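Local coordinates for uncharacterized protein from DUF364 family (Desulfitobacterium hafniense, PDB 3L5O) that is of uncharacterized function but combines enolase-like and Rossmann-like folds around a shared site and may act in heavy-metal chelation, at residues A[241-244]-A[245-248]; A[96-99]-A[100-104]. One frame throughout, in Å; residues are numbered along the deposited sequence.

Interaction 1 (A[241-244]-A[245-248]); sequences VKDN and ARAF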
ATOM      1  N   VAL A 241      11.628  -1.788   4.714  1.00 44.92           N
ATOM      2  CA  VAL A 241      12.294  -2.972   5.264  1.00 44.86           C
ATOM      3  C   VAL A 241      13.786  -2.682   5.561  1.00 45.96           C
ATOM      4  O   VAL A 241      14.526  -2.269   4.680  1.00 47.49           O
ATOM      5  CB  VAL A 241      12.173  -4.191   4.307  1.00 44.49           C
ATOM      6  CG1 VAL A 241      13.086  -5.352   4.795  1.00 42.57           C
ATOM      7  CG2 VAL A 241      10.735  -4.643   4.218  1.00 48.05           C
ATOM      8  N   LYS A 242      14.222  -2.891   6.794  1.00 49.08           N
ATOM      9  CA  LYS A 242      15.642  -2.745   7.149  1.00 52.40           C
ATOM     10  C   LYS A 242      16.365  -4.106   7.296  1.00 53.57           C
ATOM     11  O   LYS A 242      17.603  -4.179   7.250  1.00 53.47           O
ATOM     12  CB  LYS A 242      15.795  -1.905   8.424  1.00 51.62           C
ATOM     13  CG  LYS A 242      15.315  -0.449   8.282  1.00 52.81           C
ATOM     14  CD  LYS A 242      15.335   0.304   9.623  1.00 55.90           C
ATOM     15  N   ASP A 243      15.583  -5.171   7.472  1.00 53.45           N
ATOM     16  CA  ASP A 243      16.094  -6.526   7.631  1.00 51.16           C
ATOM     17  C   ASP A 243      15.453  -7.374   6.527  1.00 50.69           C
ATOM     18  O   ASP A 243      14.366  -7.927   6.712  1.00 48.86           O
ATOM     19  CB  ASP A 243      15.721  -7.041   9.025  1.00 50.70           C
ATOM     20  CG  ASP A 243      16.601  -8.182   9.491  1.00 52.49           C
ATOM     21  OD1 ASP A 243      17.091  -8.981   8.659  1.00 52.67           O
ATOM     22  OD2 ASP A 243      16.854  -8.355  10.701  1.00 64.44           O
ATOM     23  N   ASN A 244      16.132  -7.433   5.376  1.00 50.44           N
ATOM     24  CA  ASN A 244      15.678  -8.174   4.199  1.00 51.37           C
ATOM     25  C   ASN A 244      15.436  -9.648   4.491  1.00 51.11           C
ATOM     26  O   ASN A 244      14.348 -10.155   4.251  1.00 52.54           O
ATOM     27  CB  ASN A 244      16.702  -8.055   3.050  1.00 49.77           C
ATOM     28  CG  ASN A 244      16.736  -6.658   2.410  1.00 52.35           C
ATOM     29  OD1 ASN A 244      16.035  -5.723   2.849  1.00 49.83           O
ATOM     30  ND2 ASN A 244      17.555  -6.516   1.354  1.00 43.08           N
ATOM     31  N   ALA A 245      16.454 -10.322   5.018  1.00 50.67           N
ATOM     32  CA  ALA A 245      16.363 -11.742   5.359  1.00 51.57           C
ATOM     33  C   ALA A 245      15.178 -12.006   6.297  1.00 51.98           C
ATOM     34  O   ALA A 245      14.422 -12.961   6.108  1.00 51.46           O
ATOM     35  CB  ALA A 245      17.688 -12.232   5.988  1.00 51.71           C
ATOM     36  N   ARG A 246      14.980 -11.112   7.260  1.00 51.73           N
ATOM     37  CA  ARG A 246      13.939 -11.281   8.259  1.00 50.96           C
ATOM     38  C   ARG A 246      12.553 -11.072   7.696  1.00 50.17           C
ATOM     39  O   ARG A 246      11.639 -11.809   8.032  1.00 50.76           O
ATOM     40  CB  ARG A 246      14.155 -10.338   9.438  1.00 52.70           C
ATOM     41  CG  ARG A 246      13.173 -10.582  10.553  1.00 54.31           C
ATOM     42  CD  ARG A 246      13.386  -9.754  11.791  1.00 60.78           C
ATOM     43  NE  ARG A 246      12.358 -10.063  12.783  1.00 56.95           N
ATOM     44  CZ  ARG A 246      12.487  -9.870  14.085  1.00 60.07           C
ATOM     45  NH1 ARG A 246      13.608  -9.363  14.583  1.00 61.95           N
ATOM     46  NH2 ARG A 246      11.493 -10.196  14.900  1.00 60.59           N
ATOM     47  N   ALA A 247      12.394 -10.054   6.854  1.00 50.22           N
ATOM     48  CA  ALA A 247      11.137  -9.798   6.161  1.00 49.23           C
ATOM     49  C   ALA A 247      10.631 -11.046   5.434  1.00 48.22           C
ATOM     50  O   ALA A 247       9.453 -11.334   5.459  1.00 49.59           O
ATOM     51  CB  ALA A 247      11.312  -8.646   5.177  1.00 49.55           C
ATOM     52  N   PHE A 248      11.530 -11.771   4.788  1.00 50.70           N
ATOM     53  CA  PHE A 248      11.176 -13.020   4.100  1.00 52.46           C
ATOM     54  C   PHE A 248      10.800 -14.139   5.067  1.00 54.11           C
ATOM     55  O   PHE A 248       9.869 -14.892   4.805  1.00 54.06           O
ATOM     56  CB  PHE A 248      12.303 -13.482   3.184  1.00 51.04           C
ATOM     57  CG  PHE A 248      12.252 -12.877   1.791  1.00 48.75           C
ATOM     58  CD1 PHE A 248      12.705 -11.577   1.557  1.00 49.76           C
ATOM     59  CD2 PHE A 248      11.748 -13.611   0.722  1.00 46.36           C
ATOM     60  CE1 PHE A 248      12.669 -11.023   0.267  1.00 48.17           C
ATOM     61  CE2 PHE A 248      11.715 -13.075  -0.551  1.00 45.17           C
ATOM     62  CZ  PHE A 248      12.171 -11.765  -0.782  1.00 47.73           C
TER
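The carboxylate of Asp243 lies against the beta carbon of Arg246, three residues on, at the start of helix 244-251. Asp243 is the N-cap of this helix. Its CG stands anti to the backbone N (chi1 -159°), which brings the group alongside the first turn. OD1 then accepts a weak capping bond from the backbone N of Arg246, 3.3 Å long and bent to 146° at the hydrogen. Asp243 CG also comes to 3.3 Å from Arg246 CB, so the carboxylate rests against that methylene as well as on the amide.

The arginine chain runs extended from CG to NE and carries its guanidinium away from the carboxylate. Asp243 OD2 and Arg246 NH1 remain 5.2 Å apart, and the two flat groups are turned 76° against each other. No salt bridge joins them. NH2 has a weak, long ion pair with Glu255.

The main chain takes up the helix at once. Asp243 O accepts from Ala247 N at 2.9 Å. Asn244 O accepts from Phe248 N at 3.3 Å, and the same oxygen lies in the plane of the Phe248 ring, at its edge, 3.5 Å from CD1. The Asn244 amide leads away from the following turn, and ND2 donates to the backbone O of Asn53.

Val241, the last residue of strand 235-241, packs against the new helix. Its CG1 meets the methyl of Ala247, CB, at 3.8 Å. The Phe248 side chain rests on strands 39-42 and 46-51.

The chemistry is that of a helix N-terminus: an aspartate takes up an amide N-H of the first turn, which has no helical carbonyl before it. The negative charge there would probably also interact favourably with the helix dipole. Because the capping bond is weak, the backbone bond to Asp243 O probably contributes more to fixing the turn.

Interaction 2 (A[96-99]-A[100-104]); sequences IGLA and AINAY
Leu98, Ala99 and Ala100 carry most of this contact, which spans about two and a half buried turns of helix 91-105. The Leu98 side chain leans along the helix toward Asn102, four residues on. Its CG is anti to the backbone N (chi1 -178°), and this places the branch beside the amide. Leu98 CG lies 3.6 Å from Asn102 ND2, and CD1 lies 3.7 Å from the same nitrogen. The two side chains pass each other at a slant. This is apolar carbon against an amide whose hydrogens are used by others: Asn102 ND2 donates to the backbone oxygens of Leu57 and Gly221.

Ala99 and Ala100 contribute mainly through the backbone. Ala99 O accepts from Ala103 N at 2.9 Å, with the hydrogen well off line at 134°. Ala100 N donates to Ile96 O at 3.0 Å. The methyl of Ala100, CB, sits 3.5 Å from Gly97 O. Two more bonds of the same i to i+4 kind, Ile101 N to Gly97 O and Asn102 N to Leu98 O, complete the helical pattern.

The helix is enclosed on several sides. Ile96, Ala99 and Ala100 touch strand 46-51. Ala100, Ile101 and Ala103 pack on helix 79-83, while Leu98 meets Val197 and Val198 of helix 195-199.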
ATOM      1  N   ILE A  96       1.607  -9.720  -6.050  1.00 41.64           N
ATOM      2  CA  ILE A  96       2.995  -9.907  -6.540  1.00 39.96           C
ATOM      3  C   ILE A  96       3.493  -8.712  -7.355  1.00 42.71           C
ATOM      4  O   ILE A  96       4.626  -8.261  -7.180  1.00 42.56           O
ATOM      5  CB  ILE A  96       3.045 -11.211  -7.363  1.00 40.45           C
ATOM      6  CG1 ILE A  96       2.800 -12.399  -6.415  1.00 43.98           C
ATOM      7  CG2 ILE A  96       4.345 -11.377  -8.100  1.00 44.10           C
ATOM      8  CD1 ILE A  96       2.626 -13.746  -7.118  1.00 48.43           C
ATOM      9  N   GLY A  97       2.642  -8.217  -8.248  1.00 38.30           N
ATOM     10  CA  GLY A  97       2.882  -6.999  -8.992  1.00 39.04           C
ATOM     11  C   GLY A  97       3.154  -5.812  -8.106  1.00 40.27           C
ATOM     12  O   GLY A  97       4.044  -5.050  -8.401  1.00 39.30           O
ATOM     13  N   LEU A  98       2.377  -5.629  -7.034  1.00 37.83           N
ATOM     14  CA  LEU A  98       2.654  -4.539  -6.103  1.00 40.16           C
ATOM     15  C   LEU A  98       3.949  -4.770  -5.304  1.00 40.91           C
ATOM     16  O   LEU A  98       4.685  -3.833  -5.059  1.00 42.32           O
ATOM     17  CB  LEU A  98       1.466  -4.300  -5.155  1.00 41.36           C
ATOM     18  CG  LEU A  98       1.592  -3.140  -4.150  1.00 43.86           C
ATOM     19  CD1 LEU A  98       1.879  -1.790  -4.825  1.00 43.22           C
ATOM     20  CD2 LEU A  98       0.310  -3.061  -3.333  1.00 42.53           C
ATOM     21  N   ALA A  99       4.225  -6.001  -4.894  1.00 40.35           N
ATOM     22  CA  ALA A  99       5.524  -6.315  -4.298  1.00 42.50           C
ATOM     23  C   ALA A  99       6.718  -5.905  -5.213  1.00 42.65           C
ATOM     24  O   ALA A  99       7.676  -5.284  -4.752  1.00 43.67           O
ATOM     25  CB  ALA A  99       5.584  -7.804  -3.896  1.00 41.76           C
ATOM     26  N   ALA A 100       6.605  -6.159  -6.516  1.00 40.49           N
ATOM     27  CA  ALA A 100       7.617  -5.788  -7.480  1.00 39.76           C
ATOM     28  C   ALA A 100       7.745  -4.264  -7.588  1.00 42.81           C
ATOM     29  O   ALA A 100       8.848  -3.728  -7.569  1.00 44.43           O
ATOM     30  CB  ALA A 100       7.283  -6.377  -8.860  1.00 41.40           C
ATOM     31  N   ILE A 101       6.624  -3.561  -7.673  1.00 42.50           N
ATOM     32  CA  ILE A 101       6.667  -2.091  -7.637  1.00 43.95           C
ATOM     33  C   ILE A 101       7.431  -1.589  -6.410  1.00 42.60           C
ATOM     34  O   ILE A 101       8.289  -0.701  -6.512  1.00 41.52           O
ATOM     35  CB  ILE A 101       5.238  -1.517  -7.676  1.00 45.20           C
ATOM     36  CG1 ILE A 101       4.652  -1.709  -9.068  1.00 41.14           C
ATOM     37  CG2 ILE A 101       5.217  -0.036  -7.271  1.00 45.98           C
ATOM     38  CD1 ILE A 101       3.162  -1.485  -9.133  1.00 42.38           C
ATOM     39  N   ASN A 102       7.145  -2.188  -5.256  1.00 42.93           N
ATOM     40  CA  ASN A 102       7.683  -1.673  -3.994  1.00 41.88           C
ATOM     41  C   ASN A 102       9.145  -2.065  -3.804  1.00 42.24           C
ATOM     42  O   ASN A 102       9.861  -1.429  -3.025  1.00 42.34           O
ATOM     43  CB  ASN A 102       6.818  -2.120  -2.811  1.00 41.03           C
ATOM     44  CG  ASN A 102       5.472  -1.400  -2.770  1.00 44.27           C
ATOM     45  OD1 ASN A 102       5.340  -0.263  -3.209  1.00 44.66           O
ATOM     46  ND2 ASN A 102       4.478  -2.070  -2.255  1.00 40.17           N
ATOM     47  N   ALA A 103       9.596  -3.088  -4.530  1.00 41.92           N
ATOM     48  CA  ALA A 103      11.014  -3.483  -4.525  1.00 39.90           C
ATOM     49  C   ALA A 103      11.862  -2.389  -5.156  1.00 39.37           C
ATOM     50  O   ALA A 103      12.948  -2.163  -4.718  1.00 36.70           O
ATOM     51  CB  ALA A 103      11.213  -4.780  -5.248  1.00 42.36           C
ATOM     52  N   TYR A 104      11.357  -1.700  -6.179  1.00 40.65           N
ATOM     53  CA  TYR A 104      12.066  -0.501  -6.685  1.00 39.07           C
ATOM     54  C   TYR A 104      11.890   0.685  -5.704  1.00 39.90           C
ATOM     55  O   TYR A 104      12.855   1.093  -5.087  1.00 37.89           O
ATOM     56  CB  TYR A 104      11.575  -0.073  -8.047  1.00 32.98           C
ATOM     57  CG  TYR A 104      12.203   1.225  -8.484  1.00 33.79           C
ATOM     58  CD1 TYR A 104      13.576   1.313  -8.713  1.00 36.54           C
ATOM     59  CD2 TYR A 104      11.436   2.352  -8.683  1.00 37.87           C
ATOM     60  CE1 TYR A 104      14.156   2.503  -9.114  1.00 38.54           C
ATOM     61  CE2 TYR A 104      12.005   3.542  -9.087  1.00 37.92           C
ATOM     62  CZ  TYR A 104      13.355   3.607  -9.305  1.00 38.63           C
ATOM     63  OH  TYR A 104      13.868   4.800  -9.713  1.00 42.75           O
TER

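Both interactions are local helix contacts, but at different points of a helix. Interaction 1 opens helix 244-251 just after a strand; interaction 2 is a buried contact in the body of helix 91-105. They belong to separate putative heavy-metal chelation regions of the chain. Their centres are 15 Å apart, and their nearest atoms are about 8 Å apart without touching. The small antiparallel sheet links them: Phe248 and Ile96 both rest on strand 46-51. The asparagine amides of both contacts are held at the same strand, 54-59: one at its start, by the residue just before it, and one within it. A direct role in metal binding is not established for either interaction.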